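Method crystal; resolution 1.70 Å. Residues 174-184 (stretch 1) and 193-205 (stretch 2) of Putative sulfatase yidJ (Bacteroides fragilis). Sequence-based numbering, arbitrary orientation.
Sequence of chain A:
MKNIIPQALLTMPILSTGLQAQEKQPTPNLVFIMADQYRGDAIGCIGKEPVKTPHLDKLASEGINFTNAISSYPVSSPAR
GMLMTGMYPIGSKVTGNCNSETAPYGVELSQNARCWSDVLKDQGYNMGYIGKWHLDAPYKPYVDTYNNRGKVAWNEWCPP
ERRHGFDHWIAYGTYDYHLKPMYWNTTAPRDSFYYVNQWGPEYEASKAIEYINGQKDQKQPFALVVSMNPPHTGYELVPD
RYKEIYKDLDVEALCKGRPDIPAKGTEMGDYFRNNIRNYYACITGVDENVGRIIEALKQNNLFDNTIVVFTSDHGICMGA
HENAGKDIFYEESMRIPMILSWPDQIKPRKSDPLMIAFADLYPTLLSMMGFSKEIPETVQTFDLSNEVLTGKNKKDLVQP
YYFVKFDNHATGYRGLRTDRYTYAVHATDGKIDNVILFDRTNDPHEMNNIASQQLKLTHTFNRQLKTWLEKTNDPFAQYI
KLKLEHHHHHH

Stretch 1 (174-184) TYDYHLKPMYW
Stretch 2, residues 193-205: FYYVNQWGPEYEA

The two stretches run antiparallel, and the register follows from the closest CA pairs: W184 with F193 (CA-CA 4.6 Å), M182 with Y195 (4.2 Å), K180 with N197 (5.1 Å), L179 with W199 (4.7 Å) and H178 with G200 (5.3 Å). Only a short sheet results, strand 182-183 against strand 194-195. Y183 and Y194 form its hydrogen-bonded pair, Y183 N to Y194 O and Y194 N to Y183 O both at 2.9 Å; M182 and Y195 form the non-hydrogen-bonded pair. Backbone bonding continues beyond the strands, from V196 N to P181 O (3.0 Å, angle 156°) and from G200 N to H178 O (3.0 Å, 151°). Between these anchors, CA-H...O contacts bring M182 CA to 3.1 Å from Y194 O and K180 CA to 3.3 Å from V196 O.

Phi/psi values define the paths. M182 (-126/156), Y183 (-151/164), Y194 (-133/156) and Y195 (-103/152) are extended. Y177 to K180 makes a type I turn, with H178 at -54/-27 and L179 at -75/-16, closed by K180 N to Y177 O (3.1 Å). Opposite it, W199 (-62/134) is the N-cap residue, and the helix starts at G200 (-40/-62).

Y183 is the main bump, with 141 Å² covered by stretch 2. Its m rotamer (chi1 -57°, chi2 -90°) lays the ring in a hollow lined by Y194, V196, G200, Y203 and E204. Y183 CB sits off-centre over the Y194 ring, 4.3 Å from its centroid; Y183 CD2 meets V196 CG2 at 4.0 Å. Y203 covers one face of the Y183 ring, with Y183 CE2 to Y203 CD2 at 3.4 Å, centroids 4.9 Å apart and planes at 40°. At the ring's edge, Y183 OH donates to E204 OE2 (2.7 Å), giving the buried carboxylate a polar partner. Y194 (p, 59°) and Y203 (t, 176°) are tied together by a hydrogen bond between Y194 OH and Y203 OH (2.7 Å), which braces this wall.

The M182/Y195 face is shaped differently. Y195 (m, -73°) has its ring edge near Y175 OH, which lies 3.3 Å from Y195 CE1 while donating to K180 O (2.8 Å). The fully extended K180 side chain, all four chi angles t, brings NZ over the Y195 ring face, 4.8 Å from the centroid and 23° off the normal, a cation-pi arrangement. Selenomethionine M182 (p, 43°) packs CB against Y195 CD1 at 3.6 Å.

At the sheet end, F193 (p, 48°) places CB over the five-membered ring of W184 (m, -84°), 3.6 Å from its centroid and 11° off the normal; the F193 ring turns its edge toward the W184 six-membered ring in an offset edge-to-face pair, planes at 69°. At the turn end, W199 (t, -166°) brings CD1 to 4.1 Å from L179 CD2 and NE1 to 3.5 Å from H178 CB. P181 fits closely beside the bend, its CD 3.1 Å from Q198 O and its CG 3.9 Å from G200 CA.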

# COMPACT_ATOMS: atom_id res chain seq x y z
N THR A 174 -1.89 -0.23 -17.44
CA THR A 174 -0.99 -0.35 -16.30
C THR A 174 -1.88 -0.63 -15.09
O THR A 174 -3.02 -0.18 -15.03
CB THR A 174 -0.09 0.91 -16.09
OG1 THR A 174 0.98 0.56 -15.19
CG2 THR A 174 -0.88 2.07 -15.52
N TYR A 175 -1.35 -1.41 -14.15
CA TYR A 175 -2.10 -1.83 -12.96
C TYR A 175 -1.06 -2.55 -12.11
O TYR A 175 -0.39 -3.47 -12.61
CB TYR A 175 -3.20 -2.80 -13.39
CG TYR A 175 -4.03 -3.41 -12.28
CD1 TYR A 175 -5.23 -2.82 -11.88
CD2 TYR A 175 -3.64 -4.60 -11.68
CE1 TYR A 175 -6.03 -3.42 -10.90
CE2 TYR A 175 -4.43 -5.20 -10.71
CZ TYR A 175 -5.62 -4.61 -10.33
OH TYR A 175 -6.40 -5.25 -9.40
N ASP A 176 -0.94 -2.18 -10.84
CA ASP A 176 0.11 -2.75 -10.00
C ASP A 176 -0.20 -3.64 -8.82
O ASP A 176 0.69 -3.92 -8.01
CB ASP A 176 1.03 -1.61 -9.54
CG ASP A 176 1.44 -0.69 -10.69
OD1 ASP A 176 1.61 -1.20 -11.81
OD2 ASP A 176 1.58 0.53 -10.47
N TYR A 177 -1.45 -4.10 -8.69
CA TYR A 177 -1.79 -5.00 -7.61
C TYR A 177 -1.57 -6.40 -8.21
O TYR A 177 -2.50 -7.04 -8.70
CB TYR A 177 -3.25 -4.82 -7.19
CG TYR A 177 -3.63 -5.66 -5.99
CD1 TYR A 177 -3.17 -5.31 -4.71
CD2 TYR A 177 -4.38 -6.82 -6.14
CE1 TYR A 177 -3.45 -6.12 -3.61
CE2 TYR A 177 -4.66 -7.63 -5.04
CZ TYR A 177 -4.20 -7.28 -3.79
OH TYR A 177 -4.46 -8.10 -2.71
N HIS A 178 -0.31 -6.85 -8.16
CA HIS A 178 0.11 -8.12 -8.74
C HIS A 178 -0.63 -9.39 -8.33
O HIS A 178 -0.68 -10.36 -9.10
CB HIS A 178 1.60 -8.33 -8.48
CG HIS A 178 2.45 -7.17 -8.86
ND1 HIS A 178 3.49 -6.72 -8.07
CD2 HIS A 178 2.43 -6.37 -9.95
CE1 HIS A 178 4.07 -5.69 -8.66
NE2 HIS A 178 3.45 -5.46 -9.81
N LEU A 179 -1.19 -9.39 -7.12
CA LEU A 179 -1.90 -10.56 -6.60
C LEU A 179 -3.28 -10.79 -7.22
O LEU A 179 -3.85 -11.88 -7.09
CB LEU A 179 -2.02 -10.47 -5.08
CG LEU A 179 -0.70 -10.34 -4.32
CD1 LEU A 179 -0.97 -10.14 -2.83
CD2 LEU A 179 0.15 -11.57 -4.55
N LYS A 180 -3.82 -9.77 -7.88
CA LYS A 180 -5.11 -9.89 -8.54
C LYS A 180 -5.10 -8.96 -9.75
O LYS A 180 -5.82 -7.96 -9.79
CB LYS A 180 -6.26 -9.50 -7.60
CG LYS A 180 -7.64 -9.81 -8.19
CD LYS A 180 -8.76 -9.24 -7.33
CE LYS A 180 -10.13 -9.57 -7.94
NZ LYS A 180 -11.25 -8.94 -7.19
N PRO A 181 -4.29 -9.29 -10.77
CA PRO A 181 -4.17 -8.49 -11.99
C PRO A 181 -5.42 -8.56 -12.85
O PRO A 181 -6.26 -9.44 -12.67
CB PRO A 181 -2.96 -9.11 -12.68
CG PRO A 181 -3.12 -10.57 -12.35
CD PRO A 181 -3.47 -10.51 -10.86
N MSE A 182 -5.55 -7.61 -13.77
CA MSE A 182 -6.69 -7.61 -14.69
C MSE A 182 -6.17 -7.56 -16.12
O MSE A 182 -5.04 -7.12 -16.37
CB MSE A 182 -7.64 -6.44 -14.40
CG MSE A 182 -7.00 -5.11 -14.13
SE MSE A 182 -6.37 -4.24 -15.73
CE MSE A 182 -5.96 -2.51 -15.02
N TYR A 183 -6.99 -8.04 -17.04
CA TYR A 183 -6.62 -8.10 -18.45
C TYR A 183 -7.83 -7.97 -19.34
O TYR A 183 -8.98 -8.12 -18.90
CB TYR A 183 -5.98 -9.46 -18.76
CG TYR A 183 -4.78 -9.82 -17.94
CD1 TYR A 183 -3.49 -9.47 -18.35
CD2 TYR A 183 -4.92 -10.48 -16.72
CE1 TYR A 183 -2.38 -9.76 -17.57
CE2 TYR A 183 -3.82 -10.77 -15.92
CZ TYR A 183 -2.55 -10.41 -16.35
OH TYR A 183 -1.47 -10.68 -15.55
N TRP A 184 -7.56 -7.70 -20.61
CA TRP A 184 -8.58 -7.64 -21.64
C TRP A 184 -8.10 -8.72 -22.61
O TRP A 184 -6.92 -8.73 -22.98
CB TRP A 184 -8.56 -6.31 -22.39
CG TRP A 184 -9.31 -5.20 -21.76
CD1 TRP A 184 -10.66 -4.96 -21.83
CD2 TRP A 184 -8.75 -4.11 -21.03
NE1 TRP A 184 -10.97 -3.78 -21.19
CE2 TRP A 184 -9.81 -3.24 -20.69
CE3 TRP A 184 -7.45 -3.79 -20.62
CZ2 TRP A 184 -9.61 -2.06 -19.97
CZ3 TRP A 184 -7.25 -2.62 -19.91
CH2 TRP A 184 -8.32 -1.77 -19.59
N PHE A 193 -13.08 -6.02 -18.97
CA PHE A 193 -11.82 -6.63 -18.57
C PHE A 193 -12.17 -7.61 -17.46
O PHE A 193 -13.27 -7.56 -16.91
CB PHE A 193 -10.84 -5.57 -18.05
CG PHE A 193 -11.44 -4.63 -17.03
CD1 PHE A 193 -12.12 -3.49 -17.44
CD2 PHE A 193 -11.33 -4.89 -15.67
CE1 PHE A 193 -12.69 -2.62 -16.51
CE2 PHE A 193 -11.89 -4.03 -14.73
CZ PHE A 193 -12.57 -2.89 -15.15
N TYR A 194 -11.25 -8.51 -17.13
CA TYR A 194 -11.49 -9.49 -16.07
C TYR A 194 -10.30 -9.56 -15.12
O TYR A 194 -9.18 -9.22 -15.48
CB TYR A 194 -11.73 -10.88 -16.67
CG TYR A 194 -10.58 -11.40 -17.50
CD1 TYR A 194 -10.48 -11.09 -18.85
CD2 TYR A 194 -9.58 -12.20 -16.93
CE1 TYR A 194 -9.42 -11.55 -19.62
CE2 TYR A 194 -8.52 -12.68 -17.70
CZ TYR A 194 -8.45 -12.35 -19.04
OH TYR A 194 -7.41 -12.81 -19.82
N TYR A 195 -10.57 -10.01 -13.90
CA TYR A 195 -9.54 -10.16 -12.89
C TYR A 195 -9.16 -11.63 -12.78
O TYR A 195 -9.99 -12.51 -13.04
CB TYR A 195 -10.04 -9.66 -11.54
CG TYR A 195 -10.17 -8.16 -11.42
CD1 TYR A 195 -9.05 -7.36 -11.21
CD2 TYR A 195 -11.42 -7.55 -11.53
CE1 TYR A 195 -9.17 -5.98 -11.11
CE2 TYR A 195 -11.55 -6.16 -11.43
CZ TYR A 195 -10.42 -5.39 -11.22
OH TYR A 195 -10.55 -4.02 -11.12
N VAL A 196 -7.92 -11.89 -12.39
CA VAL A 196 -7.42 -13.25 -12.21
C VAL A 196 -6.87 -13.38 -10.78
O VAL A 196 -6.14 -12.51 -10.31
CB VAL A 196 -6.27 -13.55 -13.21
CG1 VAL A 196 -5.75 -14.96 -12.98
CG2 VAL A 196 -6.77 -13.39 -14.64
N ASN A 197 -7.23 -14.47 -10.10
CA ASN A 197 -6.76 -14.70 -8.73
C ASN A 197 -5.48 -15.52 -8.78
O ASN A 197 -5.43 -16.66 -8.31
CB ASN A 197 -7.84 -15.42 -7.92
CG ASN A 197 -9.03 -14.53 -7.60
OD1 ASN A 197 -10.10 -15.02 -7.23
ND2 ASN A 197 -8.85 -13.22 -7.73
N GLN A 198 -4.44 -14.93 -9.34
CA GLN A 198 -3.14 -15.57 -9.48
C GLN A 198 -2.11 -14.46 -9.68
O GLN A 198 -2.44 -13.40 -10.19
CB GLN A 198 -3.16 -16.50 -10.70
CG GLN A 198 -1.83 -17.15 -11.04
CD GLN A 198 -1.98 -18.31 -12.02
OE1 GLN A 198 -2.73 -18.22 -13.00
NE2 GLN A 198 -1.28 -19.40 -11.76
N TRP A 199 -0.87 -14.71 -9.26
CA TRP A 199 0.18 -13.70 -9.40
C TRP A 199 0.38 -13.41 -10.89
O TRP A 199 0.46 -14.33 -11.70
CB TRP A 199 1.48 -14.20 -8.76
CG TRP A 199 2.52 -13.12 -8.55
CD1 TRP A 199 2.33 -11.88 -8.01
CD2 TRP A 199 3.92 -13.22 -8.82
NE1 TRP A 199 3.52 -11.20 -7.93
CE2 TRP A 199 4.52 -12.00 -8.43
CE3 TRP A 199 4.74 -14.23 -9.36
CZ2 TRP A 199 5.89 -11.76 -8.56
CZ3 TRP A 199 6.11 -13.99 -9.49
CH2 TRP A 199 6.67 -12.76 -9.09
N GLY A 200 0.46 -12.13 -11.23
CA GLY A 200 0.62 -11.73 -12.62
C GLY A 200 1.56 -12.57 -13.47
O GLY A 200 1.12 -13.15 -14.47
N PRO A 201 2.85 -12.64 -13.12
CA PRO A 201 3.84 -13.41 -13.88
C PRO A 201 3.46 -14.87 -14.07
O PRO A 201 3.80 -15.47 -15.08
CB PRO A 201 5.11 -13.25 -13.04
CG PRO A 201 4.95 -11.88 -12.47
CD PRO A 201 3.50 -11.90 -12.02
N GLU A 202 2.76 -15.43 -13.08
CA GLU A 202 2.31 -16.81 -13.13
C GLU A 202 1.26 -17.01 -14.22
O GLU A 202 1.35 -17.93 -15.02
CB GLU A 202 1.71 -17.23 -11.79
CG GLU A 202 2.68 -17.88 -10.83
CD GLU A 202 1.99 -18.36 -9.57
OE1 GLU A 202 0.96 -19.06 -9.70
OE2 GLU A 202 2.48 -18.06 -8.46
N TYR A 203 0.27 -16.13 -14.22
CA TYR A 203 -0.81 -16.19 -15.20
C TYR A 203 -0.27 -15.91 -16.59
O TYR A 203 -0.57 -16.62 -17.55
CB TYR A 203 -1.89 -15.16 -14.85
CG TYR A 203 -3.02 -15.09 -15.87
CD1 TYR A 203 -3.95 -16.13 -15.99
CD2 TYR A 203 -3.15 -13.99 -16.71
CE1 TYR A 203 -4.98 -16.06 -16.92
CE2 TYR A 203 -4.17 -13.91 -17.64
CZ TYR A 203 -5.08 -14.94 -17.75
OH TYR A 203 -6.08 -14.85 -18.68
N GLU A 204 0.54 -14.86 -16.70
CA GLU A 204 1.12 -14.49 -17.97
C GLU A 204 1.96 -15.61 -18.56
O GLU A 204 1.87 -15.89 -19.76
CB GLU A 204 1.93 -13.20 -17.80
CG GLU A 204 1.03 -11.99 -17.62
CD GLU A 204 1.66 -10.87 -16.82
OE1 GLU A 204 2.87 -10.95 -16.53
OE2 GLU A 204 0.94 -9.91 -16.48
N ALA A 205 2.77 -16.26 -17.73
CA ALA A 205 3.59 -17.36 -18.21
C ALA A 205 2.69 -18.52 -18.67
O ALA A 205 2.99 -19.20 -19.64
CB ALA A 205 4.55 -17.83 -17.11